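Long-range contacts in oxygen-independent coproporphyrinogen III oxidase (PDB 1OLT), which catalyses the oxygen-independent oxidative decarboxylation of two propionate groups of coproporphyrinogen III to vinyl groups, using S-adenosyl-L-methionine and a [4Fe-4S] cluster in haem biosynthesis: residues D7-L12 with T426-L431; K176-L181 with Y212-Q217. All blocks are in the same frame, centred on the assembly; numbering follows the deposited sequence. Where two conformers were deposited one is given.

How the contacts relate
Starting at the N terminus, the chain enters contact 1 almost at once with residues 7-12, in the loop that precedes helix 38-45, and meets its partner only 414 residues later, at 426-431 after strand 422-425. That closure spans nearly the whole protein and joins the N-terminal arm to the HemN C-terminal domain. Contact 2 opens and shuts within this large loop: helix 176-182, after strand 166-172 of the radical SAM core, meets 212-217, where the neighbouring parallel strand 207-212 ends and runs into a loop. The two contacts do not touch; their centres lie about 28 Å apart, although helix 263-279 receives Trp8 and Leu431 of contact 1 and Tyr212 at the start of segment 212-217.

Contact 1: D7-L12 with T426-L431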
loop_
_atom_site.group_PDB
_atom_site.type_symbol
_atom_site.label_atom_id
_atom_site.label_comp_id
_atom_site.label_asym_id
_atom_site.label_seq_id
_atom_site.Cartn_x
_atom_site.Cartn_y
_atom_site.Cartn_z
ATOM N N ASP A 7 -12.817 7.022 19.009
ATOM C CA ASP A 7 -12.842 7.257 20.445
ATOM C C ASP A 7 -11.896 6.239 21.042
ATOM O O ASP A 7 -12.151 5.034 21.007
ATOM C CB ASP A 7 -14.247 7.108 21.032
ATOM C CG ASP A 7 -14.229 6.828 22.538
ATOM O OD1 ASP A 7 -13.491 7.534 23.271
ATOM O OD2 ASP A 7 -14.909 5.918 23.061
ATOM N N TRP A 8 -10.808 6.748 21.587
ATOM C CA TRP A 8 -9.738 5.920 22.147
ATOM C C TRP A 8 -10.159 5.236 23.440
ATOM O O TRP A 8 -10.664 5.893 24.335
ATOM C CB TRP A 8 -8.524 6.794 22.418
ATOM C CG TRP A 8 -7.338 6.061 22.903
ATOM C CD1 TRP A 8 -7.006 5.791 24.210
ATOM C CD2 TRP A 8 -6.277 5.526 22.107
ATOM N NE1 TRP A 8 -5.818 5.101 24.261
ATOM C CE2 TRP A 8 -5.343 4.936 22.989
ATOM C CE3 TRP A 8 -6.009 5.490 20.732
ATOM C CZ2 TRP A 8 -4.191 4.321 22.540
ATOM C CZ3 TRP A 8 -4.852 4.878 20.295
ATOM C CH2 TRP A 8 -3.971 4.297 21.182
ATOM N N ASP A 9 -9.926 3.930 23.529
ATOM C CA ASP A 9 -10.258 3.121 24.719
ATOM C C ASP A 9 -9.093 2.188 25.087
ATOM O O ASP A 9 -9.028 1.077 24.579
ATOM C CB ASP A 9 -11.514 2.293 24.431
ATOM C CG ASP A 9 -12.125 1.654 25.701
ATOM O OD1 ASP A 9 -11.587 0.645 26.225
ATOM O OD2 ASP A 9 -13.176 2.089 26.216
ATOM N N LEU A 10 -8.184 2.648 25.957
ATOM C CA LEU A 10 -6.990 1.867 26.363
ATOM C C LEU A 10 -7.274 0.391 26.667
ATOM O O LEU A 10 -6.504 -0.498 26.243
ATOM C CB LEU A 10 -6.335 2.465 27.607
ATOM C CG LEU A 10 -5.451 3.709 27.447
ATOM C CD1 LEU A 10 -5.308 4.458 28.788
ATOM C CD2 LEU A 10 -4.036 3.373 26.837
ATOM N N ALA A 11 -8.366 0.139 27.403
ATOM C CA ALA A 11 -8.701 -1.211 27.860
ATOM C C ALA A 11 -9.091 -2.122 26.706
ATOM O O ALA A 11 -8.609 -3.257 26.622
ATOM C CB ALA A 11 -9.806 -1.175 28.913
ATOM N N LEU A 12 -9.941 -1.637 25.800
ATOM C CA LEU A 12 -10.316 -2.444 24.635
ATOM C C LEU A 12 -9.082 -2.724 23.780
ATOM O O LEU A 12 -8.943 -3.822 23.242
ATOM C CB LEU A 12 -11.419 -1.779 23.794
ATOM C CG LEU A 12 -12.808 -1.718 24.460
ATOM C CD1 LEU A 12 -13.720 -0.680 23.787
ATOM C CD2 LEU A 12 -13.477 -3.078 24.467
ATOM N N THR A 426 -17.813 0.679 15.363
ATOM C CA THR A 426 -18.046 1.826 16.211
ATOM C C THR A 426 -16.820 2.686 16.261
ATOM O O THR A 426 -15.744 2.278 15.822
ATOM C CB THR A 426 -18.365 1.376 17.660
ATOM O OG1 THR A 426 -17.228 0.671 18.187
ATOM C CG2 THR A 426 -19.529 0.390 17.710
ATOM N N ALA A 427 -16.981 3.877 16.819
ATOM C CA ALA A 427 -15.854 4.777 17.067
ATOM C C ALA A 427 -14.727 4.071 17.830
ATOM O O ALA A 427 -13.558 4.225 17.512
ATOM C CB ALA A 427 -16.329 6.027 17.858
ATOM N N LYS A 428 -15.108 3.310 18.844
ATOM C CA LYS A 428 -14.183 2.486 19.631
ATOM C C LYS A 428 -13.537 1.307 18.833
ATOM O O LYS A 428 -12.384 0.953 19.069
ATOM C CB LYS A 428 -14.930 1.922 20.871
ATOM C CG LYS A 428 -15.275 2.927 21.957
ATOM C CD LYS A 428 -16.083 2.238 23.102
ATOM C CE LYS A 428 -16.542 3.206 24.189
ATOM N NZ LYS A 428 -15.424 3.969 24.824
ATOM N N GLY A 429 -14.283 0.683 17.927
ATOM C CA GLY A 429 -13.766 -0.442 17.150
ATOM C C GLY A 429 -12.904 -0.130 15.919
ATOM O O GLY A 429 -12.304 -1.041 15.345
ATOM N N ARG A 430 -12.833 1.129 15.496
ATOM C CA ARG A 430 -12.130 1.441 14.239
ATOM C C ARG A 430 -10.651 1.051 14.277
ATOM O O ARG A 430 -10.151 0.499 13.337
ATOM C CB ARG A 430 -12.295 2.912 13.852
ATOM C CG ARG A 430 -13.724 3.286 13.423
ATOM C CD ARG A 430 -13.836 4.699 12.874
ATOM N NE ARG A 430 -13.033 4.789 11.689
ATOM C CZ ARG A 430 -12.574 5.885 11.137
ATOM N NH1 ARG A 430 -12.803 7.081 11.659
ATOM N NH2 ARG A 430 -11.840 5.762 10.025
ATOM N N LEU A 431 -9.967 1.332 15.376
ATOM C CA LEU A 431 -8.545 0.966 15.501
ATOM C C LEU A 431 -8.326 -0.555 15.599
ATOM O O LEU A 431 -7.210 -1.059 15.371
ATOM C CB LEU A 431 -7.899 1.686 16.690
ATOM C CG LEU A 431 -7.684 3.186 16.472
ATOM C CD1 LEU A 431 -7.641 3.953 17.781
ATOM C CD2 LEU A 431 -6.385 3.432 15.630
#
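Lys428 meets two carboxylates of the N-terminal arm, Asp7 and Asp9, and this salt-bridge network carries the polar side of the contact. In the conformer given for Asp7, Lys428 NZ lies 2.7 Å from Asp7 OD2, nearly in line with that C-O bond. The bond to Asp9 OD2 is longer, 3.2 Å from Lys428 NZ, and comes in on the anti side, 16° out of the carboxylate plane. The lysine chain runs extended as far as CE and bends only at the last torsion (chi4 -57°), which sets NZ between the two acids. Asp7 and Lys428 lie side by side, pointing the same way. Asp9 has a second task: Asp9 OD1 takes the backbone N of Leu12 at 2.8 Å, an Asx motif that ties the carboxylate to the turn following it.

The backbones meet through a weak bond from Asp7 N to Ala427 O at 3.3 Å and a CA-H...O contact from Lys428 CA to Asp7 O. Beside them the CB atoms of Asp7 and Ala427 touch.

Carbon packing fills in around the charges. Leu12 CD1 packs across the lysine's methylene chain, 3.8 Å from Lys428 CD. Leu431 CD1, in the conformer given, comes obliquely to the Trp8 ring, 3.7 Å from Trp8 CE3, and both side chains also rest on helix 263-279.

Two acids around one ammonium would probably favour the charged lysine; the arm thus joins the HemN C-terminal domain through a surface charge network and carbon packing together.

Contact 2: K176-L181 with Y212-Q217; sequences KEVQRL and YGLPKQ
Val178 reaches from helix 176-182 to Leu214, Pro215 and Gln217 in the loop after strand 207-212, and the contact is easiest to read along its side chain. Val178 CB comes first, 4.1 Å from Pro215 O. From there the branches part. Val178 CG1, anti to the backbone N (chi1 174°), meets Leu214, 3.9 Å from both Leu214 CB and Leu214 CD1; Val178 CG2, beside the backbone N, touches Pro215 O at 3.5 Å and Gln217 CG at 3.8 Å. The valine thus sits against the type II turn Leu214-Gln217, crossing the side chains of Leu214 and Gln217 at about a right angle. An alanine here would lose both branches and would probably leave a gap beside Leu214 and Gln217, with the turn less firmly seated on the helix.

One helical turn on, Leu181 CB lies 4.0 Å from Pro215 CG, while Leu181 CD1 presses on Lys216 CG at 3.3 Å, tighter than usual for two carbons. Glu177 passes obliquely over the aliphatic part of Lys216; their charged ends stay apart, so the pair is at most a loose electrostatic attraction.

Gln217 ties the turn together and to its surroundings: its N bonds to Leu214 O, its OE1 accepts from Leu214 N from above the carbonyl plane and weakly from Gly213 N, and its NE2 reaches Asp173 OD2 and Ile211 O outside the turn. In this radical SAM core Leu214 also packs on Phe68, a binding residue of the second S-adenosylmethionine, so the Leu214 end of the contact lies in the second shell of that site.

Between the segments themselves the chemistry is almost wholly van der Waals: shape fits the helix to the turn, and polar bonds hold the turn's form.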
loop_
_atom_site.group_PDB
_atom_site.type_symbol
_atom_site.label_atom_id
_atom_site.label_comp_id
_atom_site.label_asym_id
_atom_site.label_seq_id
_atom_site.Cartn_x
_atom_site.Cartn_y
_atom_site.Cartn_z
ATOM N N LYS A 176 16.905 13.651 14.435
ATOM C CA LYS A 176 18.244 13.359 13.964
ATOM C C LYS A 176 18.905 12.119 14.616
ATOM O O LYS A 176 19.618 11.410 13.975
ATOM C CB LYS A 176 19.159 14.617 14.175
ATOM C CG LYS A 176 18.615 15.889 13.397
ATOM C CD LYS A 176 18.385 15.579 11.855
ATOM C CE LYS A 176 19.624 15.432 11.030
ATOM N NZ LYS A 176 19.234 15.220 9.630
ATOM N N GLU A 177 18.677 11.898 15.897
ATOM C CA GLU A 177 19.178 10.685 16.573
ATOM C C GLU A 177 18.526 9.440 15.989
ATOM O O GLU A 177 19.186 8.468 15.716
ATOM C CB GLU A 177 18.939 10.776 18.086
ATOM C CG GLU A 177 19.315 9.520 18.804
ATOM C CD GLU A 177 19.116 9.614 20.323
ATOM O OE1 GLU A 177 18.169 10.240 20.809
ATOM O OE2 GLU A 177 19.912 8.996 21.023
ATOM N N VAL A 178 17.220 9.474 15.788
ATOM C CA VAL A 178 16.504 8.366 15.193
ATOM C C VAL A 178 17.073 8.069 13.776
ATOM O O VAL A 178 17.353 6.895 13.420
ATOM C CB VAL A 178 15.004 8.638 15.130
ATOM C CG1 VAL A 178 14.311 7.544 14.389
ATOM C CG2 VAL A 178 14.442 8.805 16.570
ATOM N N GLN A 179 17.258 9.124 12.985
ATOM C CA GLN A 179 17.831 8.994 11.620
ATOM C C GLN A 179 19.190 8.310 11.665
ATOM O O GLN A 179 19.454 7.405 10.871
ATOM C CB GLN A 179 17.955 10.340 10.917
ATOM C CG GLN A 179 16.611 10.964 10.567
ATOM C CD GLN A 179 16.738 12.281 9.841
ATOM O OE1 GLN A 179 17.852 12.730 9.531
ATOM N NE2 GLN A 179 15.575 12.871 9.488
ATOM N N ARG A 180 20.027 8.724 12.600
ATOM C CA ARG A 180 21.349 8.157 12.698
ATOM C C ARG A 180 21.280 6.677 13.058
ATOM O O ARG A 180 21.992 5.862 12.442
ATOM C CB ARG A 180 22.162 8.898 13.713
ATOM C CG ARG A 180 23.539 8.380 13.960
ATOM C CD ARG A 180 24.388 9.456 14.608
ATOM N NE ARG A 180 24.716 10.511 13.600
ATOM C CZ ARG A 180 25.678 11.364 13.744
ATOM N NH1 ARG A 180 26.526 11.337 14.853
ATOM N NH2 ARG A 180 25.827 12.235 12.788
ATOM N N LEU A 181 20.426 6.328 14.020
ATOM C CA LEU A 181 20.248 4.914 14.433
ATOM C C LEU A 181 19.678 3.978 13.363
ATOM O O LEU A 181 19.882 2.768 13.427
ATOM C CB LEU A 181 19.412 4.816 15.694
ATOM C CG LEU A 181 20.077 5.458 16.883
ATOM C CD1 LEU A 181 19.037 5.574 17.970
ATOM C CD2 LEU A 181 21.325 4.691 17.442
ATOM N N TYR A 212 6.341 5.066 13.445
ATOM C CA TYR A 212 6.423 5.164 14.918
ATOM C C TYR A 212 6.821 3.799 15.487
ATOM O O TYR A 212 6.469 2.758 14.948
ATOM C CB TYR A 212 5.137 5.737 15.559
ATOM C CG TYR A 212 3.955 4.812 15.608
ATOM C CD1 TYR A 212 3.133 4.684 14.540
ATOM C CD2 TYR A 212 3.685 4.059 16.751
ATOM C CE1 TYR A 212 2.065 3.854 14.568
ATOM C CE2 TYR A 212 2.577 3.213 16.797
ATOM C CZ TYR A 212 1.815 3.097 15.677
ATOM O OH TYR A 212 0.734 2.276 15.676
ATOM N N GLY A 213 7.590 3.812 16.546
ATOM C CA GLY A 213 8.210 2.586 17.093
ATOM C C GLY A 213 9.694 2.370 16.749
ATOM O O GLY A 213 10.263 1.337 17.032
ATOM N N LEU A 214 10.304 3.347 16.094
ATOM C CA LEU A 214 11.722 3.295 15.758
ATOM C C LEU A 214 12.556 3.533 16.998
ATOM O O LEU A 214 12.069 4.123 17.951
ATOM C CB LEU A 214 12.028 4.349 14.696
ATOM C CG LEU A 214 11.461 4.161 13.314
ATOM C CD1 LEU A 214 11.793 5.298 12.393
ATOM C CD2 LEU A 214 11.900 2.833 12.622
ATOM N N PRO A 215 13.849 3.122 16.983
ATOM C CA PRO A 215 14.722 3.285 18.132
ATOM C C PRO A 215 14.823 4.698 18.586
ATOM O O PRO A 215 14.963 5.619 17.831
ATOM C CB PRO A 215 16.080 2.752 17.656
ATOM C CG PRO A 215 15.996 2.740 16.222
ATOM C CD PRO A 215 14.547 2.473 15.844
ATOM N N LYS A 216 14.738 4.836 19.881
ATOM C CA LYS A 216 14.827 6.101 20.611
ATOM C C LYS A 216 13.639 7.053 20.431
ATOM O O LYS A 216 13.649 8.117 21.012
ATOM C CB LYS A 216 16.166 6.850 20.358
ATOM C CG LYS A 216 17.415 6.069 20.812
ATOM C CD LYS A 216 17.422 5.939 22.347
ATOM C CE LYS A 216 18.824 5.635 22.897
ATOM N NZ LYS A 216 18.781 5.848 24.375
ATOM N N GLN A 217 12.588 6.675 19.711
ATOM C CA GLN A 217 11.378 7.539 19.653
ATOM C C GLN A 217 10.627 7.469 20.954
ATOM O O GLN A 217 10.506 6.386 21.545
ATOM C CB GLN A 217 10.422 7.087 18.558
ATOM C CG GLN A 217 10.934 7.388 17.168
ATOM C CD GLN A 217 9.925 6.934 16.107
ATOM O OE1 GLN A 217 9.140 5.952 16.351
ATOM N NE2 GLN A 217 9.917 7.588 14.962
#